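Local coordinates for protein 2-oxoglutarate-dependent dioxygenase DAO (Oryza sativa subsp. indica, PDB 6KUN) that probably oxidises the auxin indole-3-acetic acid to inactive 2-oxoindole-3-acetic acid, using iron(II) and 2-oxoglutarate, at residues H39-A52 and V113-L127. Numbering follows the deposited sequence.
Sequences HGVPPGLQAEMKAA and VRETVKAYAERMHSL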
loop_
_atom_site.group_PDB
_atom_site.type_symbol
_atom_site.label_atom_id
_atom_site.label_comp_id
_atom_site.label_asym_id
_atom_site.label_seq_id
_atom_site.Cartn_x
_atom_site.Cartn_y
_atom_site.Cartn_z
ATOM N N HIS B 39 8.805 2.603 14.129
ATOM C CA HIS B 39 10.035 3.131 13.570
ATOM C C HIS B 39 9.951 4.614 13.241
ATOM O O HIS B 39 10.982 5.226 12.919
ATOM C CB HIS B 39 10.351 2.336 12.300
ATOM C CG HIS B 39 9.170 2.191 11.402
ATOM N ND1 HIS B 39 8.571 3.277 10.795
ATOM C CD2 HIS B 39 8.409 1.115 11.093
ATOM C CE1 HIS B 39 7.528 2.861 10.095
ATOM N NE2 HIS B 39 7.407 1.555 10.263
ATOM N N GLY B 40 8.756 5.185 13.258
ATOM C CA GLY B 40 8.594 6.607 13.109
ATOM C C GLY B 40 8.690 7.155 11.703
ATOM O O GLY B 40 8.640 8.386 11.549
ATOM N N VAL B 41 8.866 6.314 10.683
ATOM C CA VAL B 41 8.817 6.800 9.294
ATOM C C VAL B 41 7.350 7.078 8.988
ATOM O O VAL B 41 6.497 6.169 9.067
ATOM C CB VAL B 41 9.403 5.804 8.286
ATOM C CG1 VAL B 41 9.537 6.451 6.911
ATOM C CG2 VAL B 41 10.773 5.308 8.738
ATOM N N PRO B 42 6.992 8.308 8.666
ATOM C CA PRO B 42 5.571 8.660 8.578
ATOM C C PRO B 42 4.921 7.995 7.362
ATOM O O PRO B 42 5.591 7.764 6.350
ATOM C CB PRO B 42 5.571 10.193 8.468
ATOM C CG PRO B 42 7.007 10.604 8.208
ATOM C CD PRO B 42 7.882 9.499 8.704
ATOM N N PRO B 43 3.629 7.665 7.449
ATOM C CA PRO B 43 2.941 7.009 6.322
ATOM C C PRO B 43 2.890 7.818 5.041
ATOM O O PRO B 43 2.918 7.259 3.934
ATOM C CB PRO B 43 1.506 6.802 6.861
ATOM C CG PRO B 43 1.658 6.751 8.333
ATOM C CD PRO B 43 2.786 7.707 8.665
ATOM N N GLY B 44 2.752 9.128 5.160
ATOM C CA GLY B 44 2.746 9.951 3.981
ATOM C C GLY B 44 4.049 9.830 3.222
ATOM O O GLY B 44 4.046 9.712 1.993
ATOM N N LEU B 45 5.177 9.864 3.936
ATOM C CA LEU B 45 6.476 9.738 3.281
ATOM C C LEU B 45 6.624 8.364 2.644
ATOM O O LEU B 45 7.103 8.237 1.518
ATOM C CB LEU B 45 7.599 9.982 4.309
ATOM C CG LEU B 45 9.001 9.876 3.713
ATOM C CD1 LEU B 45 9.220 10.883 2.568
ATOM C CD2 LEU B 45 10.022 10.080 4.783
ATOM N N GLN B 46 6.194 7.311 3.337
ATOM C CA GLN B 46 6.268 5.990 2.720
ATOM C C GLN B 46 5.458 5.938 1.437
ATOM O O GLN B 46 5.861 5.280 0.470
ATOM C CB GLN B 46 5.756 4.936 3.700
ATOM C CG GLN B 46 6.635 4.755 4.894
ATOM C CD GLN B 46 6.040 3.758 5.814
ATOM O OE1 GLN B 46 5.792 2.624 5.409
ATOM N NE2 GLN B 46 5.754 4.170 7.038
ATOM N N ALA B 47 4.292 6.585 1.417
ATOM C CA ALA B 47 3.469 6.568 0.209
ATOM C C ALA B 47 4.138 7.360 -0.912
ATOM O O ALA B 47 4.134 6.964 -2.082
ATOM C CB ALA B 47 2.081 7.163 0.506
ATOM N N GLU B 48 4.697 8.493 -0.574
ATOM C CA GLU B 48 5.354 9.304 -1.601
ATOM C C GLU B 48 6.571 8.575 -2.176
ATOM O O GLU B 48 6.847 8.672 -3.385
ATOM C CB GLU B 48 5.759 10.650 -0.997
ATOM C CG GLU B 48 4.581 11.425 -0.458
ATOM C CD GLU B 48 4.985 12.650 0.322
ATOM O OE1 GLU B 48 6.192 12.960 0.356
ATOM O OE2 GLU B 48 4.088 13.296 0.909
ATOM N N MET B 49 7.289 7.824 -1.335
ATOM C CA MET B 49 8.465 7.101 -1.802
ATOM C C MET B 49 8.080 5.927 -2.694
ATOM O O MET B 49 8.761 5.635 -3.683
ATOM C CB MET B 49 9.276 6.605 -0.610
ATOM C CG MET B 49 10.501 5.843 -1.000
ATOM S SD MET B 49 11.596 6.973 -1.879
ATOM C CE MET B 49 13.027 5.906 -2.050
ATOM N N LYS B 50 7.004 5.216 -2.356
ATOM C CA LYS B 50 6.562 4.122 -3.223
ATOM C C LYS B 50 6.297 4.622 -4.639
ATOM O O LYS B 50 6.692 3.977 -5.617
ATOM C CB LYS B 50 5.293 3.470 -2.640
ATOM C CG LYS B 50 4.827 2.255 -3.414
ATOM C CD LYS B 50 3.449 1.759 -2.956
ATOM C CE LYS B 50 3.453 1.231 -1.526
ATOM N NZ LYS B 50 2.075 1.205 -0.943
ATOM N N ALA B 51 5.669 5.790 -4.764
ATOM C CA ALA B 51 5.417 6.385 -6.074
ATOM C C ALA B 51 6.715 6.849 -6.737
ATOM O O ALA B 51 6.941 6.606 -7.925
ATOM C CB ALA B 51 4.457 7.556 -5.924
ATOM N N ALA B 52 7.588 7.515 -5.983
ATOM C CA ALA B 52 8.831 8.012 -6.554
ATOM C C ALA B 52 9.695 6.871 -7.081
ATOM O O ALA B 52 10.247 6.957 -8.183
ATOM C CB ALA B 52 9.613 8.815 -5.505
ATOM N N VAL B 113 10.593 13.978 -7.129
ATOM C CA VAL B 113 11.155 12.644 -6.958
ATOM C C VAL B 113 12.487 12.719 -6.234
ATOM O O VAL B 113 12.701 12.009 -5.235
ATOM C CB VAL B 113 11.264 11.932 -8.311
ATOM C CG1 VAL B 113 11.944 10.572 -8.191
ATOM C CG2 VAL B 113 9.838 11.766 -8.917
ATOM N N ARG B 114 13.381 13.629 -6.679
ATOM C CA ARG B 114 14.688 13.797 -6.055
ATOM C C ARG B 114 14.576 14.125 -4.573
ATOM O O ARG B 114 15.304 13.572 -3.753
ATOM C CB ARG B 114 15.479 14.900 -6.805
ATOM C CG ARG B 114 15.667 14.593 -8.333
ATOM C CD ARG B 114 16.250 15.791 -9.140
ATOM N NE ARG B 114 17.004 16.682 -8.271
ATOM C CZ ARG B 114 16.811 17.989 -8.139
ATOM N NH1 ARG B 114 15.896 18.626 -8.866
ATOM N NH2 ARG B 114 17.568 18.669 -7.287
ATOM N N GLU B 115 13.682 15.038 -4.217
ATOM C CA GLU B 115 13.500 15.420 -2.833
ATOM C C GLU B 115 12.981 14.251 -1.999
ATOM O O GLU B 115 13.377 14.110 -0.834
ATOM C CB GLU B 115 12.502 16.587 -2.712
ATOM C CG GLU B 115 12.202 16.989 -1.243
ATOM C CD GLU B 115 11.120 18.070 -1.071
ATOM O OE1 GLU B 115 10.564 18.551 -2.088
ATOM O OE2 GLU B 115 10.828 18.434 0.096
ATOM N N THR B 116 12.057 13.450 -2.557
ATOM C CA THR B 116 11.476 12.337 -1.822
ATOM C C THR B 116 12.527 11.274 -1.559
ATOM O O THR B 116 12.654 10.776 -0.444
ATOM C CB THR B 116 10.302 11.705 -2.592
ATOM O OG1 THR B 116 9.233 12.634 -2.743
ATOM C CG2 THR B 116 9.765 10.445 -1.862
ATOM N N VAL B 117 13.326 10.976 -2.576
ATOM C CA VAL B 117 14.392 10.006 -2.427
ATOM C C VAL B 117 15.379 10.482 -1.372
ATOM O O VAL B 117 15.827 9.708 -0.512
ATOM C CB VAL B 117 15.087 9.737 -3.768
ATOM C CG1 VAL B 117 16.368 8.886 -3.547
ATOM C CG2 VAL B 117 14.172 9.026 -4.696
ATOM N N LYS B 118 15.705 11.764 -1.401
ATOM C CA LYS B 118 16.630 12.311 -0.423
ATOM C C LYS B 118 16.087 12.131 0.981
ATOM O O LYS B 118 16.816 11.679 1.881
ATOM C CB LYS B 118 16.881 13.785 -0.727
ATOM C CG LYS B 118 17.889 14.459 0.169
ATOM C CD LYS B 118 18.202 15.885 -0.336
ATOM C CE LYS B 118 19.253 16.538 0.550
ATOM N NZ LYS B 118 20.129 17.457 -0.211
ATOM N N ALA B 119 14.817 12.490 1.197
ATOM C CA ALA B 119 14.242 12.404 2.533
ATOM C C ALA B 119 14.201 10.962 3.012
ATOM O O ALA B 119 14.550 10.674 4.169
ATOM C CB ALA B 119 12.836 13.031 2.546
ATOM N N TYR B 120 13.792 10.057 2.136
ATOM C CA TYR B 120 13.763 8.673 2.432
ATOM C C TYR B 120 15.145 8.122 2.796
ATOM O O TYR B 120 15.272 7.490 3.770
ATOM C CB TYR B 120 13.090 7.856 1.338
ATOM C CG TYR B 120 12.329 6.712 1.847
ATOM C CD1 TYR B 120 11.089 6.902 2.327
ATOM C CD2 TYR B 120 12.842 5.443 1.874
ATOM C CE1 TYR B 120 10.357 5.890 2.792
ATOM C CE2 TYR B 120 12.097 4.400 2.352
ATOM C CZ TYR B 120 10.844 4.653 2.797
ATOM O OH TYR B 120 9.996 3.754 3.312
ATOM N N ALA B 121 16.143 8.384 1.994
ATOM C CA ALA B 121 17.491 7.869 2.273
ATOM C C ALA B 121 17.945 8.336 3.649
ATOM O O ALA B 121 18.421 7.536 4.484
ATOM C CB ALA B 121 18.488 8.318 1.198
ATOM N N GLU B 122 17.751 9.619 3.921
ATOM C CA GLU B 122 18.111 10.180 5.212
ATOM C C GLU B 122 17.347 9.502 6.350
ATOM O O GLU B 122 17.948 9.142 7.376
ATOM C CB GLU B 122 17.825 11.683 5.191
ATOM C CG GLU B 122 18.820 12.471 4.378
ATOM C CD GLU B 122 18.348 13.900 4.119
ATOM O OE1 GLU B 122 17.179 14.230 4.440
ATOM O OE2 GLU B 122 19.147 14.689 3.571
ATOM N N ARG B 123 16.018 9.308 6.178
ATOM C CA ARG B 123 15.219 8.704 7.231
ATOM C C ARG B 123 15.602 7.242 7.449
ATOM O O ARG B 123 15.672 6.759 8.599
ATOM C CB ARG B 123 13.726 8.823 6.922
ATOM C CG ARG B 123 13.238 10.245 6.803
ATOM C CD ARG B 123 13.475 10.989 8.072
ATOM N NE ARG B 123 12.814 10.314 9.177
ATOM C CZ ARG B 123 11.551 10.524 9.514
ATOM N NH1 ARG B 123 10.819 11.405 8.835
ATOM N NH2 ARG B 123 11.028 9.857 10.534
ATOM N N MET B 124 15.861 6.526 6.366
ATOM C CA MET B 124 16.312 5.153 6.504
ATOM C C MET B 124 17.669 5.070 7.181
ATOM O O MET B 124 17.944 4.112 7.930
ATOM C CB MET B 124 16.393 4.501 5.133
ATOM C CG MET B 124 15.087 4.245 4.486
ATOM S SD MET B 124 14.726 2.499 4.520
ATOM C CE MET B 124 15.504 1.991 3.022
ATOM N N HIS B 125 18.531 6.052 6.944
ATOM C CA HIS B 125 19.806 6.045 7.645
ATOM C C HIS B 125 19.600 6.167 9.161
ATOM O O HIS B 125 20.188 5.417 9.942
ATOM C CB HIS B 125 20.699 7.161 7.147
ATOM C CG HIS B 125 21.998 7.210 7.871
ATOM N ND1 HIS B 125 22.359 8.250 8.692
ATOM C CD2 HIS B 125 22.992 6.304 7.952
ATOM C CE1 HIS B 125 23.526 7.985 9.232
ATOM N NE2 HIS B 125 23.940 6.824 8.772
ATOM N N SER B 126 18.783 7.140 9.589
ATOM C CA SER B 126 18.488 7.306 11.008
ATOM C C SER B 126 17.888 6.030 11.596
ATOM O O SER B 126 18.213 5.642 12.730
ATOM C CB SER B 126 17.512 8.471 11.209
ATOM O OG SER B 126 18.105 9.712 10.873
ATOM N N LEU B 127 17.024 5.365 10.827
ATOM C CA LEU B 127 16.403 4.141 11.297
ATOM C C LEU B 127 17.458 3.078 11.545
ATOM O O LEU B 127 17.485 2.472 12.611
ATOM C CB LEU B 127 15.335 3.672 10.322
ATOM C CG LEU B 127 14.606 2.368 10.631
ATOM C CD1 LEU B 127 13.968 2.395 12.018
ATOM C CD2 LEU B 127 13.567 2.095 9.563
#
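A Met-aromatic contact, M49 against the ring of Y120, helps join helix 43-57 to the long helix 111-138. CG of M49 sits almost over the ring centre, 3.5 Å from the centroid of Y120 and 13° off the ring normal, a CH-pi contact, while SD lies obliquely at 4.4 Å from the same centroid. With CG anti to the backbone N (chi1 180°) and a bend at the next torsion, the M49 chain lays CB and CG across the ring and carries CE on toward V117. L45 comes to the ring edge, its CG 3.9 Å from CD1 of Y120, and reaches past it with CD2 to the aliphatic CG of R123. Were Y120 an alanine, M49 is likely to lose the ring face it rests on, with a gap opening between L45, M49 and V41. In this jelly-roll dioxygenase the axes of helices 43-52 and 113-127 approach to 9.3 Å, and both segments lie on the large sheet: M49 also touches F153, M155 and I245, and V41, Y120 and L127 meet F211. Toward the start of helix 111-138 the packing turns small and close, the methyl CG2 of T116 reaching 3.6 Å from CA of M49 and the CB of A52 meeting CG1 of V113; OG1 of T116 turns back to the carbonyl of H112. Further along, beside the loop before helix 43-57, the R123 chain bends at its second and third torsions, and its NH2 makes a weak, bent hydrogen bond to O of G40 (3.0 Å) while NH1 approaches CD of P42. Within this loop the H39 ring accepts N-H of V41 at ND1, in the ring plane, with its NE2 hydrogen-bonded to O of G209, while CB of H39 lies 3.6 Å from CD1 of L127.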